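Local coordinates for lipase-esterase related protein (Clostridium acetobutylicum, PDB 3E0X) that is of uncertain function but adopts the alpha/beta hydrolase fold and probably acts as a hydrolase, as its lipase-esterase relatives do, at residues A[65-70]-A[102-107]; A[71-74]-A[78-81]. One frame throughout, in Å; residues are numbered along the deposited sequence.

Both contacts use helix 63-76 of the alpha/beta hydrolase fold. Contact 1 joins the first part of that helix to the loop after helix 93-102. It is partly buried and rests on one salt bridge at the surface, between D68 and K104, with I67 packing on the end methylene of the lysine. Contact 2 ties the later part of the same helix to the loop that follows it. It is buried and rests on a threonine hydroxyl bonded to a backbone carbonyl, beside a phenylalanine ring. Contact 2 is nested within the chain closed by contact 1. The two also touch: L106 CD1 lies 3.9 Å from I74 CG2.

Contact 1: residues A[65-70]-A[102-107]; sequences GYIDNV and ALKKLP
K104 starts with CG anti to its own carbonyl carbon (chi1 -63°). The chain bends at chi2 (-75°), then runs extended toward I67 and D68. D68 also has CG anti to its carbonyl carbon (chi1 -70°). D68 CB leaves the helix away from the loop, yet chi1 turns the carboxylate back to the lysine. In this alpha/beta hydrolase fold the contact joins helix 63-76 to the loop that links helix 93-102 to strand 109-115. Segment 65-70 lies in the first part of helix 63-76, and segment 102-107 holds the start of the loop.

The main link is a salt bridge. K104 NZ gives a hydrogen bond to D68 OD1 at 2.8 Å. The ammonium meets this oxygen nearly in line with its C-O bond, and the two side chains cross at about a right angle. Both residues are exposed, so solvent probably weakens the charge attraction. The backbones stay well apart, with I67 CA and K104 CA 8.8 Å from each other. The long lysine chain bridges that gap.

Beside the charged pair the contact is apolar. The buried I67 points its CB toward the loop, and I67 CG2 touches K104 CE at 3.7 Å. Thus the last methylene of the lysine packs on isoleucine while its nitrogen reaches the acid.

The loop is shaped by a type I beta turn from A102 to K105, closed by K105 N to A102 O at 3.1 Å. K105 has positive phi, and its NZ forms a salt bridge with D188. L106 turns back to pack on A71 and T75 of helix 63-76. At the bridge itself, K104 CE also comes within 3.4 Å of D68 OD1.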
ATOM      1  N   GLY A  65      10.827  -2.994   9.012  1.00 10.70           N
ATOM      2  CA  GLY A  65      11.214  -1.617   9.323  1.00 10.28           C
ATOM      3  C   GLY A  65      10.071  -0.657   9.066  1.00  9.76           C
ATOM      4  O   GLY A  65       9.772   0.191   9.930  1.00 11.11           O
ATOM      5  N   TYR A  66       9.449  -0.766   7.880  1.00  9.23           N
ATOM      6  CA  TYR A  66       8.291   0.071   7.549  1.00  9.03           C
ATOM      7  C   TYR A  66       7.131  -0.148   8.519  1.00  9.51           C
ATOM      8  O   TYR A  66       6.492   0.827   8.958  1.00  9.98           O
ATOM      9  CB  TYR A  66       7.845  -0.154   6.099  1.00  9.56           C
ATOM     10  CG  TYR A  66       8.815   0.335   5.054  1.00  9.01           C
ATOM     11  CD1 TYR A  66       9.065   1.699   4.887  1.00 10.66           C
ATOM     12  CD2 TYR A  66       9.436  -0.562   4.205  1.00  9.06           C
ATOM     13  CE1 TYR A  66       9.937   2.154   3.900  1.00 11.09           C
ATOM     14  CE2 TYR A  66      10.315  -0.118   3.196  1.00 10.32           C
ATOM     15  CZ  TYR A  66      10.559   1.238   3.061  1.00 11.06           C
ATOM     16  OH  TYR A  66      11.413   1.674   2.069  1.00 11.96           O
ATOM     17  N   ILE A  67       6.877  -1.405   8.897  1.00  8.96           N
ATOM     18  CA  ILE A  67       5.808  -1.724   9.861  1.00  9.62           C
ATOM     19  C   ILE A  67       6.041  -0.990  11.186  1.00 10.10           C
ATOM     20  O   ILE A  67       5.128  -0.327  11.690  1.00 11.71           O
ATOM     21  CB  ILE A  67       5.700  -3.267  10.082  1.00 10.08           C
ATOM     22  CG1 ILE A  67       5.182  -3.986   8.817  1.00 11.00           C
ATOM     23  CG2 ILE A  67       4.871  -3.590  11.311  1.00 10.37           C
ATOM     24  CD1 ILE A  67       5.450  -5.497   8.819  1.00 11.01           C
ATOM     25  N   ASP A  68       7.275  -1.050  11.693  1.00 10.66           N
ATOM     26  CA  ASP A  68       7.607  -0.347  12.934  1.00 12.20           C
ATOM     27  C   ASP A  68       7.436   1.167  12.788  1.00 11.97           C
ATOM     28  O   ASP A  68       6.927   1.837  13.691  1.00 13.10           O
ATOM     29  CB  ASP A  68       9.026  -0.695  13.374  1.00 12.97           C
ATOM     30  CG  ASP A  68       9.150  -2.130  13.869  1.00 16.94           C
ATOM     31  OD1 ASP A  68       8.110  -2.784  14.077  1.00 18.72           O
ATOM     32  OD2 ASP A  68      10.308  -2.600  14.042  1.00 21.46           O
ATOM     33  N   ASN A  69       7.833   1.716  11.643  1.00 11.12           N
ATOM     34  CA  ASN A  69       7.672   3.151  11.432  1.00 11.39           C
ATOM     35  C   ASN A  69       6.199   3.555  11.427  1.00 10.77           C
ATOM     36  O   ASN A  69       5.831   4.607  11.978  1.00 11.28           O
ATOM     37  CB  ASN A  69       8.283   3.611  10.106  1.00 11.80           C
ATOM     38  CG  ASN A  69       9.803   3.458  10.022  1.00 14.40           C
ATOM     39  OD1 ASN A  69      10.542   3.325  11.017  1.00 19.24           O
ATOM     40  ND2 ASN A  69      10.268   3.513   8.799  1.00 13.69           N
ATOM     41  N   VAL A  70       5.379   2.768  10.735  1.00  9.97           N
ATOM     42  CA  VAL A  70       3.956   3.098  10.607  1.00  9.91           C
ATOM     43  C   VAL A  70       3.246   2.922  11.943  1.00  9.85           C
ATOM     44  O   VAL A  70       2.403   3.748  12.310  1.00  9.81           O
ATOM     45  CB  VAL A  70       3.274   2.316   9.460  1.00  9.13           C
ATOM     46  CG1 VAL A  70       1.784   2.573   9.466  1.00 10.39           C
ATOM     47  CG2 VAL A  70       3.885   2.753   8.123  1.00 10.72           C
ATOM     48  N   ALA A 102      -1.503  -4.576  11.353  1.00 10.58           N
ATOM     49  CA  ALA A 102      -2.645  -5.252  11.973  1.00 10.35           C
ATOM     50  C   ALA A 102      -2.144  -6.225  13.047  1.00 11.35           C
ATOM     51  O   ALA A 102      -2.753  -6.350  14.110  1.00 12.20           O
ATOM     52  CB  ALA A 102      -3.444  -6.002  10.916  1.00 10.88           C
ATOM     53  N   LEU A 103      -1.022  -6.898  12.781  1.00 11.27           N
ATOM     54  CA  LEU A 103      -0.466  -7.890  13.731  1.00 12.19           C
ATOM     55  C   LEU A 103       0.117  -7.250  14.990  1.00 12.72           C
ATOM     56  O   LEU A 103       0.351  -7.961  15.975  1.00 14.11           O
ATOM     57  CB  LEU A 103       0.590  -8.743  13.028  1.00 13.10           C
ATOM     58  CG  LEU A 103      -0.040  -9.691  12.013  1.00 14.03           C
ATOM     59  CD1 LEU A 103       0.981 -10.225  11.017  1.00 17.10           C
ATOM     60  CD2 LEU A 103      -0.732 -10.856  12.771  1.00 14.97           C
ATOM     61  N   LYS A 104       0.324  -5.932  14.989  1.00 12.91           N
ATOM     62  CA  LYS A 104       0.767  -5.229  16.192  1.00 13.06           C
ATOM     63  C   LYS A 104      -0.375  -5.011  17.180  1.00 13.84           C
ATOM     64  O   LYS A 104      -0.126  -4.618  18.330  1.00 14.95           O
ATOM     65  CB  LYS A 104       1.384  -3.868  15.835  1.00 13.46           C
ATOM     66  CG  LYS A 104       2.655  -3.926  14.965  1.00 15.67           C
ATOM     67  CD  LYS A 104       3.855  -4.368  15.761  1.00 19.34           C
ATOM     68  CE  LYS A 104       5.144  -4.173  14.969  1.00 22.20           C
ATOM     69  NZ  LYS A 104       6.327  -4.069  15.862  1.00 25.43           N
ATOM     70  N   LYS A 105      -1.619  -5.201  16.719  1.00 13.91           N
ATOM     71  CA  LYS A 105      -2.808  -5.150  17.603  1.00 13.97           C
ATOM     72  C   LYS A 105      -2.926  -3.776  18.279  1.00 13.65           C
ATOM     73  O   LYS A 105      -3.180  -3.673  19.497  1.00 14.73           O
ATOM     74  CB  LYS A 105      -2.757  -6.256  18.682  1.00 15.17           C
ATOM     75  CG  LYS A 105      -2.434  -7.656  18.192  1.00 18.80           C
ATOM     76  CD  LYS A 105      -3.326  -8.060  17.061  1.00 18.98           C
ATOM     77  CE  LYS A 105      -3.191  -9.561  16.736  1.00 20.74           C
ATOM     78  NZ  LYS A 105      -3.640 -10.417  17.869  1.00 24.81           N
ATOM     79  N   LEU A 106      -2.731  -2.708  17.495  1.00 12.50           N
ATOM     80  CA  LEU A 106      -2.903  -1.346  18.013  1.00 12.11           C
ATOM     81  C   LEU A 106      -4.371  -1.100  18.326  1.00 11.86           C
ATOM     82  O   LEU A 106      -5.232  -1.510  17.549  1.00 12.06           O
ATOM     83  CB  LEU A 106      -2.368  -0.319  16.996  1.00 11.82           C
ATOM     84  CG  LEU A 106      -0.907  -0.528  16.595  1.00 12.40           C
ATOM     85  CD1 LEU A 106      -0.494   0.560  15.578  1.00 14.23           C
ATOM     86  CD2 LEU A 106      -0.013  -0.522  17.840  1.00 15.13           C
ATOM     87  N   PRO A 107      -4.683  -0.492  19.492  1.00 12.37           N
ATOM     88  CA  PRO A 107      -6.093  -0.474  19.902  1.00 12.55           C
ATOM     89  C   PRO A 107      -7.023   0.238  18.927  1.00 12.54           C
ATOM     90  O   PRO A 107      -8.190  -0.132  18.854  1.00 12.32           O
ATOM     91  CB  PRO A 107      -6.068   0.219  21.287  1.00 13.45           C
ATOM     92  CG  PRO A 107      -4.753   0.881  21.386  1.00 14.59           C
ATOM     93  CD  PRO A 107      -3.812   0.069  20.538  1.00 12.79           C
TER

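Contact 2: residues A[71-74]-A[78-81]; sequences ANFI and EVTK
This is a buried contact between a helix and the loop just after it. Segment 71-74 lies near the end of helix 63-76, and segment 78-81 lies in the loop between that helix and strand 86-91. T80 is the main partner. T80 OG1 donates a 2.7 Å hydrogen bond to I74 O. The hydroxyl comes in from the side of the carbonyl, with a C=O...donor angle of 107°, and stands somewhat out of the carbonyl plane. The chi1 of 55° sets OG1 between the backbone N and the carbonyl carbon of T80, facing the helix. T80 OG1 also lies 3.1 Å from F73 O. A water also lies within hydrogen-bonding range of I74 O and T80 O.

Beside this polar link is an apolar one. F73 has CG anti to its backbone N (chi1 -178°), which swings the ring out to the loop. F73 CZ meets V79 CG1 at 3.8 Å, and F73 CE2 meets T80 CG2 at 3.9 Å. Both methyls approach the ring obliquely. F73, V79 and T80 also pack on strand 43-47, and I74 packs on I86 and L88 of strand 86-91. The helix end and the loop after it thus pack on the central sheet, in the alpha-to-beta connection of an alpha/beta hydrolase fold.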
ATOM      1  N   ALA A  71       3.598   1.877  12.693  1.00 10.09           N
ATOM      2  CA  ALA A  71       3.016   1.704  14.023  1.00 11.12           C
ATOM      3  C   ALA A  71       3.393   2.879  14.948  1.00 11.02           C
ATOM      4  O   ALA A  71       2.539   3.388  15.683  1.00 11.70           O
ATOM      5  CB  ALA A  71       3.411   0.344  14.645  1.00 12.11           C
ATOM      6  N   ASN A  72       4.638   3.341  14.878  1.00 11.32           N
ATOM      7  CA  ASN A  72       5.061   4.502  15.674  1.00 11.76           C
ATOM      8  C   ASN A  72       4.241   5.730  15.316  1.00 11.77           C
ATOM      9  O   ASN A  72       3.815   6.483  16.202  1.00 12.88           O
ATOM     10  CB  ASN A  72       6.562   4.721  15.461  1.00 11.79           C
ATOM     11  CG  ASN A  72       7.097   5.928  16.170  1.00 14.99           C
ATOM     12  OD1 ASN A  72       6.876   6.094  17.371  1.00 19.53           O
ATOM     13  ND2 ASN A  72       7.837   6.769  15.441  1.00 16.68           N
ATOM     14  N   PHE A  73       3.986   5.925  14.026  1.00 11.10           N
ATOM     15  CA  PHE A  73       3.169   7.054  13.573  1.00 10.71           C
ATOM     16  C   PHE A  73       1.748   6.930  14.146  1.00 11.22           C
ATOM     17  O   PHE A  73       1.199   7.884  14.703  1.00 11.76           O
ATOM     18  CB  PHE A  73       3.114   7.095  12.022  1.00 11.55           C
ATOM     19  CG  PHE A  73       2.343   8.260  11.486  1.00  9.85           C
ATOM     20  CD1 PHE A  73       2.974   9.489  11.277  1.00 10.36           C
ATOM     21  CD2 PHE A  73       0.964   8.154  11.240  1.00 10.59           C
ATOM     22  CE1 PHE A  73       2.235  10.587  10.802  1.00 10.51           C
ATOM     23  CE2 PHE A  73       0.247   9.234  10.756  1.00 12.00           C
ATOM     24  CZ  PHE A  73       0.876  10.454  10.549  1.00 11.20           C
ATOM     25  N   ILE A  74       1.124   5.776  13.972  1.00 10.48           N
ATOM     26  CA  ILE A  74      -0.247   5.633  14.449  1.00 10.88           C
ATOM     27  C   ILE A  74      -0.357   5.937  15.957  1.00 11.16           C
ATOM     28  O   ILE A  74      -1.250   6.679  16.406  1.00 12.57           O
ATOM     29  CB  ILE A  74      -0.774   4.230  14.166  1.00 10.98           C
ATOM     30  CG1 ILE A  74      -0.917   4.040  12.655  1.00 10.67           C
ATOM     31  CG2 ILE A  74      -2.099   3.991  14.885  1.00 11.62           C
ATOM     32  CD1 ILE A  74      -1.038   2.546  12.218  1.00 12.64           C
ATOM     33  N   GLU A  78       0.078  13.301  16.441  1.00 12.66           N
ATOM     34  CA  GLU A  78      -1.083  14.016  16.944  1.00 13.70           C
ATOM     35  C   GLU A  78      -2.330  13.784  16.087  1.00 13.94           C
ATOM     36  O   GLU A  78      -3.457  13.903  16.595  1.00 16.49           O
ATOM     37  CB  GLU A  78      -0.777  15.503  17.092  1.00 13.93           C
ATOM     38  CG  GLU A  78       0.153  15.815  18.268  1.00 16.58           C
ATOM     39  CD  GLU A  78      -0.468  15.595  19.647  1.00 18.04           C
ATOM     40  OE1 GLU A  78      -1.707  15.623  19.777  1.00 17.81           O
ATOM     41  OE2 GLU A  78       0.315  15.424  20.609  1.00 19.40           O
ATOM     42  N   VAL A  79      -2.140  13.438  14.812  1.00 13.85           N
ATOM     43  CA  VAL A  79      -3.252  13.275  13.892  1.00 13.41           C
ATOM     44  C   VAL A  79      -3.951  11.908  13.971  1.00 13.39           C
ATOM     45  O   VAL A  79      -5.076  11.746  13.472  1.00 14.88           O
ATOM     46  CB  VAL A  79      -2.815  13.656  12.441  1.00 13.73           C
ATOM     47  CG1 VAL A  79      -2.051  12.518  11.761  1.00 12.94           C
ATOM     48  CG2 VAL A  79      -3.972  14.128  11.636  1.00 17.12           C
ATOM     49  N   THR A  80      -3.313  10.928  14.608  1.00 11.80           N
ATOM     50  CA  THR A  80      -3.940   9.602  14.768  1.00 12.04           C
ATOM     51  C   THR A  80      -4.071   9.128  16.201  1.00 12.70           C
ATOM     52  O   THR A  80      -4.901   8.252  16.457  1.00 12.35           O
ATOM     53  CB  THR A  80      -3.145   8.506  14.028  1.00 12.16           C
ATOM     54  OG1 THR A  80      -1.795   8.537  14.476  1.00 13.45           O
ATOM     55  CG2 THR A  80      -3.197   8.710  12.530  1.00 13.46           C
ATOM     56  N   LYS A  81      -3.271   9.672  17.125  1.00 12.85           N
ATOM     57  CA  LYS A  81      -3.169   9.061  18.461  1.00 14.05           C
ATOM     58  C   LYS A  81      -4.496   9.063  19.214  1.00 14.27           C
ATOM     59  O   LYS A  81      -4.726   8.163  20.027  1.00 15.37           O
ATOM     60  CB  LYS A  81      -2.052   9.686  19.299  1.00 13.68           C
ATOM     61  CG  LYS A  81      -2.360  11.092  19.756  1.00 14.32           C
ATOM     62  CD  LYS A  81      -1.212  11.814  20.504  1.00 16.22           C
ATOM     63  CE  LYS A  81      -0.942  11.192  21.863  1.00 18.64           C
ATOM     64  NZ  LYS A  81       0.279  11.775  22.469  1.00 18.33           N
TER
HETATM   65  O   HOH W   1      -3.858   5.423  17.687  1.00 23.64           O